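Local atomic coordinates of Sys-1 protein (Caenorhabditis elegans, PDB entry 3C2G), a protein that acts as a beta-catenin-type transcription coregulator in the Wnt asymmetry pathway, binding the TCF factor pop-1 directly to activate or repress target genes. Residues T222-K227 against G268-D273; I192-I197 against F264-L269; N229-G234 against I257-R262. All coordinates share one frame; numbering follows the deposited sequence.

Contact 1 of 3, residues T222-K227 against G268-D273; sequences TGLIIK and GLLLHD
Leu224, in the first turn of helix 224-239, meets Leu270 at the end of helix 251-270 through aliphatic carbons alone. Leu224 CB already touches, 3.9 Å from Leu270 CD1. Leu224 CG stands a little farther back, 4.5 Å from Leu270 CD1. Beyond the branch, Leu224 CD1 closes to 3.8 Å of Leu270 CD1, while Leu224 CD2 makes no contact with residues 268-273. One methyl of Leu270 thus rests against both the root and one tip of Leu224, the two side chains crossing at about a right angle. The second touch is methyl to methyl: Ile225 CD1 lies 3.8 Å from Leu271 CD2. Ile225 reaches it through a CG1 branch set anti to its carbonyl carbon (chi1 -68°) and then extended. Leu271 has just left helical geometry and centres an inverse gamma turn, closed by His272 N bonding to Leu270 O; the turn leads to Asp273, whose OD1 caps Ala276 N. The contact therefore joins a helix start to a helix end within the armadillo domain. Helix 202-210 flanks it through Phe208 on Leu224 and Ile209 on Ile225, helix 189-198 sends Ile198 against Leu270, and helix 274-282 packs Phe280 onto Ile225 and Leu271.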
loop_
_atom_site.group_PDB
_atom_site.type_symbol
_atom_site.label_atom_id
_atom_site.label_comp_id
_atom_site.label_asym_id
_atom_site.label_seq_id
_atom_site.Cartn_x
_atom_site.Cartn_y
_atom_site.Cartn_z
ATOM N N THR A 222 -3.566 10.149 -23.585
ATOM C CA THR A 222 -4.326 11.271 -23.024
ATOM C C THR A 222 -4.587 11.085 -21.529
ATOM O O THR A 222 -4.988 12.021 -20.835
ATOM C CB THR A 222 -5.688 11.477 -23.745
ATOM O OG1 THR A 222 -6.418 10.241 -23.766
ATOM C CG2 THR A 222 -5.484 11.976 -25.174
ATOM N N GLY A 223 -4.367 9.872 -21.040
ATOM C CA GLY A 223 -4.635 9.554 -19.648
ATOM C C GLY A 223 -3.429 9.687 -18.746
ATOM O O GLY A 223 -2.300 9.915 -19.202
ATOM N N LEU A 224 -3.671 9.503 -17.455
ATOM C CA LEU A 224 -2.678 9.825 -16.445
ATOM C C LEU A 224 -1.536 8.834 -16.285
ATOM O O LEU A 224 -0.486 9.193 -15.767
ATOM C CB LEU A 224 -3.340 10.082 -15.091
ATOM C CG LEU A 224 -4.015 11.443 -14.958
ATOM C CD1 LEU A 224 -4.164 11.756 -13.503
ATOM C CD2 LEU A 224 -3.219 12.530 -15.651
ATOM N N ILE A 225 -1.721 7.593 -16.706
ATOM C CA ILE A 225 -0.650 6.644 -16.553
ATOM C C ILE A 225 0.526 7.066 -17.433
ATOM O O ILE A 225 1.659 7.159 -16.957
ATOM C CB ILE A 225 -1.110 5.188 -16.805
ATOM C CG1 ILE A 225 -2.055 4.748 -15.686
ATOM C CG2 ILE A 225 0.079 4.258 -16.877
ATOM C CD1 ILE A 225 -2.471 3.293 -15.746
ATOM N N ILE A 226 0.260 7.359 -18.698
ATOM C CA ILE A 226 1.333 7.767 -19.609
ATOM C C ILE A 226 1.929 9.119 -19.181
ATOM O O ILE A 226 3.155 9.327 -19.226
ATOM C CB ILE A 226 0.826 7.799 -21.077
ATOM C CG1 ILE A 226 0.350 6.402 -21.513
ATOM C CG2 ILE A 226 1.883 8.346 -22.043
ATOM C CD1 ILE A 226 1.452 5.327 -21.569
ATOM N N LYS A 227 1.056 10.020 -18.745
ATOM C CA LYS A 227 1.460 11.364 -18.381
ATOM C C LYS A 227 2.284 11.381 -17.103
ATOM O O LYS A 227 3.377 11.964 -17.070
ATOM C CB LYS A 227 0.255 12.278 -18.238
ATOM C CG LYS A 227 -0.370 12.720 -19.550
ATOM C CD LYS A 227 -1.358 13.843 -19.240
ATOM C CE LYS A 227 -2.358 14.077 -20.341
ATOM N NZ LYS A 227 -2.896 15.455 -20.206
ATOM N N GLY A 268 -0.228 5.697 -6.878
ATOM C CA GLY A 268 -0.754 4.834 -5.833
ATOM C C GLY A 268 -2.266 4.941 -5.676
ATOM O O GLY A 268 -2.958 3.932 -5.558
ATOM N N LEU A 269 -2.797 6.166 -5.673
ATOM C CA LEU A 269 -4.233 6.335 -5.535
ATOM C C LEU A 269 -5.012 5.928 -6.763
ATOM O O LEU A 269 -6.126 5.421 -6.643
ATOM C CB LEU A 269 -4.583 7.759 -5.125
ATOM C CG LEU A 269 -5.148 7.727 -3.704
ATOM C CD1 LEU A 269 -4.397 8.705 -2.765
ATOM C CD2 LEU A 269 -6.672 7.955 -3.725
ATOM N N LEU A 270 -4.440 6.136 -7.940
ATOM C CA LEU A 270 -5.161 5.838 -9.163
ATOM C C LEU A 270 -5.290 4.342 -9.411
ATOM O O LEU A 270 -6.325 3.873 -9.873
ATOM C CB LEU A 270 -4.471 6.482 -10.356
ATOM C CG LEU A 270 -4.721 7.963 -10.573
ATOM C CD1 LEU A 270 -3.694 8.488 -11.563
ATOM C CD2 LEU A 270 -6.149 8.193 -11.076
ATOM N N LEU A 271 -4.230 3.596 -9.109
ATOM C CA LEU A 271 -4.169 2.185 -9.470
ATOM C C LEU A 271 -4.931 1.312 -8.474
ATOM O O LEU A 271 -4.339 0.557 -7.709
ATOM C CB LEU A 271 -2.708 1.759 -9.616
ATOM C CG LEU A 271 -1.906 2.641 -10.573
ATOM C CD1 LEU A 271 -0.440 2.293 -10.459
ATOM C CD2 LEU A 271 -2.399 2.577 -12.036
ATOM N N HIS A 272 -6.252 1.440 -8.490
ATOM C CA HIS A 272 -7.109 0.845 -7.466
ATOM C C HIS A 272 -7.328 -0.672 -7.601
ATOM O O HIS A 272 -7.590 -1.358 -6.609
ATOM C CB HIS A 272 -8.448 1.587 -7.413
ATOM C CG HIS A 272 -9.184 1.611 -8.717
ATOM N ND1 HIS A 272 -10.304 0.842 -8.953
ATOM C CD2 HIS A 272 -8.963 2.310 -9.858
ATOM C CE1 HIS A 272 -10.743 1.072 -10.180
ATOM N NE2 HIS A 272 -9.943 1.953 -10.753
ATOM N N ASP A 273 -7.215 -1.197 -8.818
ATOM C CA ASP A 273 -7.517 -2.602 -9.069
ATOM C C ASP A 273 -6.560 -3.250 -10.063
ATOM O O ASP A 273 -5.626 -2.602 -10.551
ATOM C CB ASP A 273 -8.966 -2.757 -9.555
ATOM C CG ASP A 273 -9.226 -2.074 -10.896
ATOM O OD1 ASP A 273 -8.277 -1.812 -11.665
ATOM O OD2 ASP A 273 -10.405 -1.810 -11.191
#

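Contact 2 of 3, residues I192-I197 against F264-L269; sequences IIFRFI and FDLLGL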
loop_
_atom_site.group_PDB
_atom_site.type_symbol
_atom_site.label_atom_id
_atom_site.label_comp_id
_atom_site.label_asym_id
_atom_site.label_seq_id
_atom_site.Cartn_x
_atom_site.Cartn_y
_atom_site.Cartn_z
ATOM N N ILE A 192 -2.491 18.178 -4.667
ATOM C CA ILE A 192 -3.510 18.287 -3.614
ATOM C C ILE A 192 -4.926 18.207 -4.187
ATOM O O ILE A 192 -5.755 17.464 -3.676
ATOM C CB ILE A 192 -3.325 19.583 -2.795
ATOM C CG1 ILE A 192 -1.925 19.619 -2.150
ATOM C CG2 ILE A 192 -4.411 19.723 -1.741
ATOM C CD1 ILE A 192 -1.599 18.418 -1.233
ATOM N N ILE A 193 -5.168 18.926 -5.278
ATOM C CA ILE A 193 -6.474 18.976 -5.920
ATOM C C ILE A 193 -6.861 17.645 -6.579
ATOM O O ILE A 193 -7.976 17.163 -6.387
ATOM C CB ILE A 193 -6.549 20.135 -6.952
ATOM C CG1 ILE A 193 -6.336 21.477 -6.250
ATOM C CG2 ILE A 193 -7.878 20.118 -7.685
ATOM C CD1 ILE A 193 -5.807 22.563 -7.137
ATOM N N PHE A 194 -5.955 17.065 -7.363
ATOM C CA PHE A 194 -6.152 15.718 -7.906
ATOM C C PHE A 194 -6.457 14.715 -6.799
ATOM O O PHE A 194 -7.432 13.979 -6.875
ATOM C CB PHE A 194 -4.946 15.255 -8.719
ATOM C CG PHE A 194 -5.044 15.583 -10.173
ATOM C CD1 PHE A 194 -6.109 15.106 -10.936
ATOM C CD2 PHE A 194 -4.078 16.357 -10.788
ATOM C CE1 PHE A 194 -6.224 15.411 -12.291
ATOM C CE2 PHE A 194 -4.178 16.667 -12.146
ATOM C CZ PHE A 194 -5.256 16.191 -12.898
ATOM N N ARG A 195 -5.654 14.718 -5.751
ATOM C CA ARG A 195 -5.901 13.819 -4.644
ATOM C C ARG A 195 -7.319 14.005 -4.120
ATOM O O ARG A 195 -8.016 13.032 -3.841
ATOM C CB ARG A 195 -4.883 14.055 -3.532
ATOM C CG ARG A 195 -5.042 13.136 -2.334
ATOM C CD ARG A 195 -3.990 13.427 -1.270
ATOM N NE ARG A 195 -4.071 12.482 -0.162
ATOM C CZ ARG A 195 -3.387 11.343 -0.097
ATOM N NH1 ARG A 195 -2.563 11.002 -1.080
ATOM N NH2 ARG A 195 -3.527 10.545 0.953
ATOM N N PHE A 196 -7.742 15.262 -4.017
ATOM C CA PHE A 196 -8.993 15.628 -3.391
ATOM C C PHE A 196 -10.221 15.209 -4.202
ATOM O O PHE A 196 -11.178 14.698 -3.636
ATOM C CB PHE A 196 -8.987 17.142 -3.104
ATOM C CG PHE A 196 -10.260 17.663 -2.489
ATOM C CD1 PHE A 196 -10.566 17.404 -1.153
ATOM C CD2 PHE A 196 -11.148 18.423 -3.249
ATOM C CE1 PHE A 196 -11.748 17.882 -0.582
ATOM C CE2 PHE A 196 -12.327 18.921 -2.684
ATOM C CZ PHE A 196 -12.628 18.644 -1.345
ATOM N N ILE A 197 -10.198 15.416 -5.513
ATOM C CA ILE A 197 -11.350 15.085 -6.344
ATOM C C ILE A 197 -11.437 13.589 -6.653
ATOM O O ILE A 197 -12.509 13.067 -6.965
ATOM C CB ILE A 197 -11.391 15.899 -7.676
ATOM C CG1 ILE A 197 -10.202 15.560 -8.570
ATOM C CG2 ILE A 197 -11.471 17.408 -7.411
ATOM C CD1 ILE A 197 -10.263 16.214 -9.934
ATOM N N PHE A 264 4.448 9.480 -7.392
ATOM C CA PHE A 264 4.325 8.131 -6.855
ATOM C C PHE A 264 3.042 8.015 -6.033
ATOM O O PHE A 264 2.282 7.063 -6.193
ATOM C CB PHE A 264 5.538 7.735 -5.982
ATOM C CG PHE A 264 6.824 7.461 -6.753
ATOM C CD1 PHE A 264 6.805 6.953 -8.045
ATOM C CD2 PHE A 264 8.064 7.683 -6.142
ATOM C CE1 PHE A 264 8.004 6.680 -8.724
ATOM C CE2 PHE A 264 9.266 7.414 -6.809
ATOM C CZ PHE A 264 9.237 6.911 -8.100
ATOM N N ASP A 265 2.809 8.980 -5.151
ATOM C CA ASP A 265 1.614 8.994 -4.300
ATOM C C ASP A 265 0.319 9.023 -5.120
ATOM O O ASP A 265 -0.613 8.291 -4.819
ATOM C CB ASP A 265 1.662 10.185 -3.334
ATOM C CG ASP A 265 0.467 10.221 -2.373
ATOM O OD1 ASP A 265 0.253 9.236 -1.623
ATOM O OD2 ASP A 265 -0.264 11.238 -2.367
ATOM N N LEU A 266 0.271 9.849 -6.166
ATOM C CA LEU A 266 -0.922 9.946 -7.010
ATOM C C LEU A 266 -1.191 8.636 -7.796
ATOM O O LEU A 266 -2.316 8.108 -7.769
ATOM C CB LEU A 266 -0.851 11.170 -7.928
ATOM C CG LEU A 266 -2.064 11.488 -8.806
ATOM C CD1 LEU A 266 -3.377 11.549 -8.013
ATOM C CD2 LEU A 266 -1.852 12.784 -9.607
ATOM N N LEU A 267 -0.167 8.100 -8.458
ATOM C CA LEU A 267 -0.268 6.767 -9.079
ATOM C C LEU A 267 -0.744 5.681 -8.102
ATOM O O LEU A 267 -1.582 4.862 -8.453
ATOM C CB LEU A 267 1.062 6.359 -9.684
ATOM C CG LEU A 267 1.404 7.137 -10.936
ATOM C CD1 LEU A 267 2.886 7.050 -11.175
ATOM C CD2 LEU A 267 0.578 6.637 -12.107
ATOM N N GLY A 268 -0.228 5.697 -6.878
ATOM C CA GLY A 268 -0.754 4.834 -5.833
ATOM C C GLY A 268 -2.266 4.941 -5.676
ATOM O O GLY A 268 -2.958 3.932 -5.558
ATOM N N LEU A 269 -2.797 6.166 -5.673
ATOM C CA LEU A 269 -4.233 6.335 -5.535
ATOM C C LEU A 269 -5.012 5.928 -6.763
ATOM O O LEU A 269 -6.126 5.421 -6.643
ATOM C CB LEU A 269 -4.583 7.759 -5.125
ATOM C CG LEU A 269 -5.148 7.727 -3.704
ATOM C CD1 LEU A 269 -4.397 8.705 -2.765
ATOM C CD2 LEU A 269 -6.672 7.955 -3.725
#
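Arg195 and Asp265 form a salt bridge on the exposed side of two nearly parallel helical segments, whose axes approach to 10.5 Å and diverge by 13°. Arg195 NH1 stands 2.6 Å from Asp265 OD2, whereas Asp265 OD1 is 3.4 Å from that NH1, so the bridge rests mainly on one nitrogen and one oxygen. OD2 arrives at the edge of the guanidinium, near its plane, and the two flat groups are only 17° apart even though the side chains as a whole cross at about a right angle. The arginine spans the gap because its chain is stretched straight from the helix, CG anti to the backbone N (chi1 -179°) and the following torsions extended as far as NE. Leu269, one turn after Asp265, brings CD1 over one face of the guanidinium, 3.4 Å from Arg195 NH1. The charged group is thus approached by the carboxylate at its rim and by a methyl on its flat side.

Whereas Arg195 and Asp265 are exposed, with the partly exposed Leu269 beside them, Phe194 and Leu266 are buried and packed among apolar neighbours. Leu266 straddles the CB of Phe194 with both methyls: CD1 and CD2 are each 4.1 Å from it. The Phe194 ring extends past Leu266 and packs edge-to-face (T-shaped) with the ring of Phe208. These near-parallel neighbours are consistent with the side-by-side helix stacking of an armadillo superhelix. On its other sides, helix 189-198 packs through Ile192, Ile193, Phe196 and Ile197 on helices 134-150, 154-164 and 167-174; from the other partner, helix 251-270, Phe264 and Leu267 reach helix 298-311.

Contact 3 of 3, residues N229-G234 against I257-R262; sequences NAVMIG and IQVIIR
Met232 and Ile260 mark the closest backbone approach of the two helical segments, their CA atoms only 5.4 Å apart. At this separation a main-chain atom takes part directly in the packing: Ile260 CG1 lies 4.1 Å from Met232 O, a van der Waals touch of a methylene on a carbonyl oxygen. Both segments are regular helix, with Ile233 N bonded to Asn229 O and Ile261 N to Ile257 O. Their helices, 224-239 and 251-270, follow one another in the chain and meet here in the interior of the all-helical armadillo domain, whose successive helices pile into an elongated superhelix. Beside the close point, the valines supply the side-chain contact. Val231 CG1 and Val259 CG1 touch at 3.9 Å, methyl against methyl, and the two short side chains cross at about a right angle. In each valine the touching branch is the one anti to the backbone N (chi1 170° and 163°), so like branches meet. The side chain of Met232, modelled as selenomethionine, stays farther off: it comes no nearer than 4.9 Å to residues 257-262 and packs instead on Thr263 and Phe264, farther along helix 251-270, and on helix 285-292 at Ala288 and Val292. Ile260 also reaches Val292, so helix 285-292 touches both partners. The side chains of Val259 and Ile260 also touch Ser235, one turn after Val231; Ser235 OG bonds to Val231 O, while Thr263 OG1 bonds to Val259 O in the same manner on the other helix.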
loop_
_atom_site.group_PDB
_atom_site.type_symbol
_atom_site.label_atom_id
_atom_site.label_comp_id
_atom_site.label_asym_id
_atom_site.label_seq_id
_atom_site.Cartn_x
_atom_site.Cartn_y
_atom_site.Cartn_z
ATOM N N ASN A 229 3.937 8.948 -15.783
ATOM C CA ASN A 229 5.205 8.292 -16.076
ATOM C C ASN A 229 6.215 9.212 -16.728
ATOM O O ASN A 229 7.384 9.176 -16.379
ATOM C CB ASN A 229 5.027 7.040 -16.949
ATOM C CG ASN A 229 4.568 5.819 -16.149
ATOM O OD1 ASN A 229 4.557 5.829 -14.917
ATOM N ND2 ASN A 229 4.177 4.763 -16.857
ATOM N N ALA A 230 5.779 10.029 -17.682
ATOM C CA ALA A 230 6.714 10.908 -18.384
ATOM C C ALA A 230 7.190 12.045 -17.466
ATOM O O ALA A 230 8.313 12.518 -17.597
ATOM C CB ALA A 230 6.118 11.431 -19.660
ATOM N N VAL A 231 6.347 12.420 -16.510
ATOM C CA VAL A 231 6.683 13.421 -15.508
ATOM C C VAL A 231 7.723 12.884 -14.508
ATOM O O VAL A 231 8.697 13.575 -14.190
ATOM C CB VAL A 231 5.397 13.955 -14.778
ATOM C CG1 VAL A 231 5.751 14.808 -13.578
ATOM C CG2 VAL A 231 4.502 14.730 -15.743
HETATM N N MSE A 232 7.497 11.673 -14.004
HETATM C CA MSE A 232 8.488 10.938 -13.208
HETATM C C MSE A 232 9.861 10.984 -13.888
HETATM O O MSE A 232 10.864 11.342 -13.280
HETATM C CB MSE A 232 8.082 9.475 -13.144
HETATM C CG MSE A 232 7.555 8.907 -11.841
HETATM SE SE MSE A 232 7.583 6.923 -12.130
HETATM C CE MSE A 232 9.370 6.826 -12.864
ATOM N N ILE A 233 9.876 10.622 -15.165
ATOM C CA ILE A 233 11.098 10.413 -15.906
ATOM C C ILE A 233 11.771 11.715 -16.306
ATOM O O ILE A 233 12.985 11.841 -16.184
ATOM C CB ILE A 233 10.858 9.494 -17.128
ATOM C CG1 ILE A 233 10.540 8.081 -16.642
ATOM C CG2 ILE A 233 12.067 9.474 -18.067
ATOM C CD1 ILE A 233 11.672 7.425 -15.835
ATOM N N GLY A 234 10.983 12.660 -16.801
ATOM C CA GLY A 234 11.436 14.021 -17.016
ATOM C C GLY A 234 12.087 14.640 -15.789
ATOM O O GLY A 234 13.134 15.265 -15.899
ATOM N N ILE A 257 12.357 16.557 -6.626
ATOM C CA ILE A 257 12.268 15.342 -5.835
ATOM C C ILE A 257 10.845 15.205 -5.352
ATOM O O ILE A 257 10.227 14.135 -5.458
ATOM C CB ILE A 257 13.252 15.359 -4.642
ATOM C CG1 ILE A 257 14.673 15.030 -5.127
ATOM C CG2 ILE A 257 12.817 14.371 -3.533
ATOM C CD1 ILE A 257 15.762 15.301 -4.091
ATOM N N GLN A 258 10.325 16.313 -4.833
ATOM C CA GLN A 258 8.961 16.378 -4.308
ATOM C C GLN A 258 7.940 16.106 -5.420
ATOM O O GLN A 258 6.950 15.424 -5.189
ATOM C CB GLN A 258 8.726 17.727 -3.612
ATOM C CG GLN A 258 7.903 17.662 -2.310
ATOM C CD GLN A 258 8.502 16.754 -1.209
ATOM O OE1 GLN A 258 9.724 16.711 -0.990
ATOM N NE2 GLN A 258 7.625 16.036 -0.504
ATOM N N VAL A 259 8.193 16.609 -6.623
ATOM C CA VAL A 259 7.348 16.294 -7.765
ATOM C C VAL A 259 7.303 14.772 -8.038
ATOM O O VAL A 259 6.243 14.217 -8.329
ATOM C CB VAL A 259 7.799 17.039 -9.038
ATOM C CG1 VAL A 259 7.180 16.397 -10.292
ATOM C CG2 VAL A 259 7.426 18.505 -8.959
ATOM N N ILE A 260 8.450 14.105 -7.928
ATOM C CA ILE A 260 8.517 12.657 -8.135
ATOM C C ILE A 260 7.743 11.888 -7.047
ATOM O O ILE A 260 7.020 10.930 -7.336
ATOM C CB ILE A 260 9.984 12.192 -8.185
ATOM C CG1 ILE A 260 10.649 12.680 -9.463
ATOM C CG2 ILE A 260 10.094 10.667 -8.025
ATOM C CD1 ILE A 260 12.144 12.813 -9.319
ATOM N N ILE A 261 7.914 12.308 -5.802
ATOM C CA ILE A 261 7.248 11.683 -4.670
ATOM C C ILE A 261 5.726 11.819 -4.743
ATOM O O ILE A 261 5.002 10.859 -4.513
ATOM C CB ILE A 261 7.802 12.224 -3.328
ATOM C CG1 ILE A 261 9.260 11.764 -3.153
ATOM C CG2 ILE A 261 6.932 11.782 -2.165
ATOM C CD1 ILE A 261 9.993 12.325 -1.943
ATOM N N ARG A 262 5.239 12.996 -5.091
ATOM C CA ARG A 262 3.804 13.184 -5.233
ATOM C C ARG A 262 3.240 12.456 -6.458
ATOM O O ARG A 262 2.071 12.078 -6.476
ATOM C CB ARG A 262 3.452 14.678 -5.264
ATOM C CG ARG A 262 3.670 15.406 -3.915
ATOM C CD ARG A 262 3.339 16.898 -4.068
ATOM N NE ARG A 262 3.638 17.705 -2.883
ATOM C CZ ARG A 262 2.722 18.275 -2.101
ATOM N NH1 ARG A 262 1.424 18.138 -2.366
ATOM N NH2 ARG A 262 3.108 18.994 -1.053
#

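Overall arrangement
Helix 251-270 runs through all three contacts. Contacts 1 and 3 both set it against helix 224-239, contact 3 midway along the pair and contact 1 where one helix starts and the other ends; contact 2 sets it against helix 189-198 instead. Contacts 1 and 3 are buried and apolar, the first made by side chains alone, the third also by a main-chain carbonyl. Contact 2 is only partly buried, and its charged pair lies on the exposed side. Contacts 2 and 3 also touch each other, with Phe264 CE1 3.4 Å from Met232 SE, whereas contacts 1 and 2 share Gly268 and Leu269.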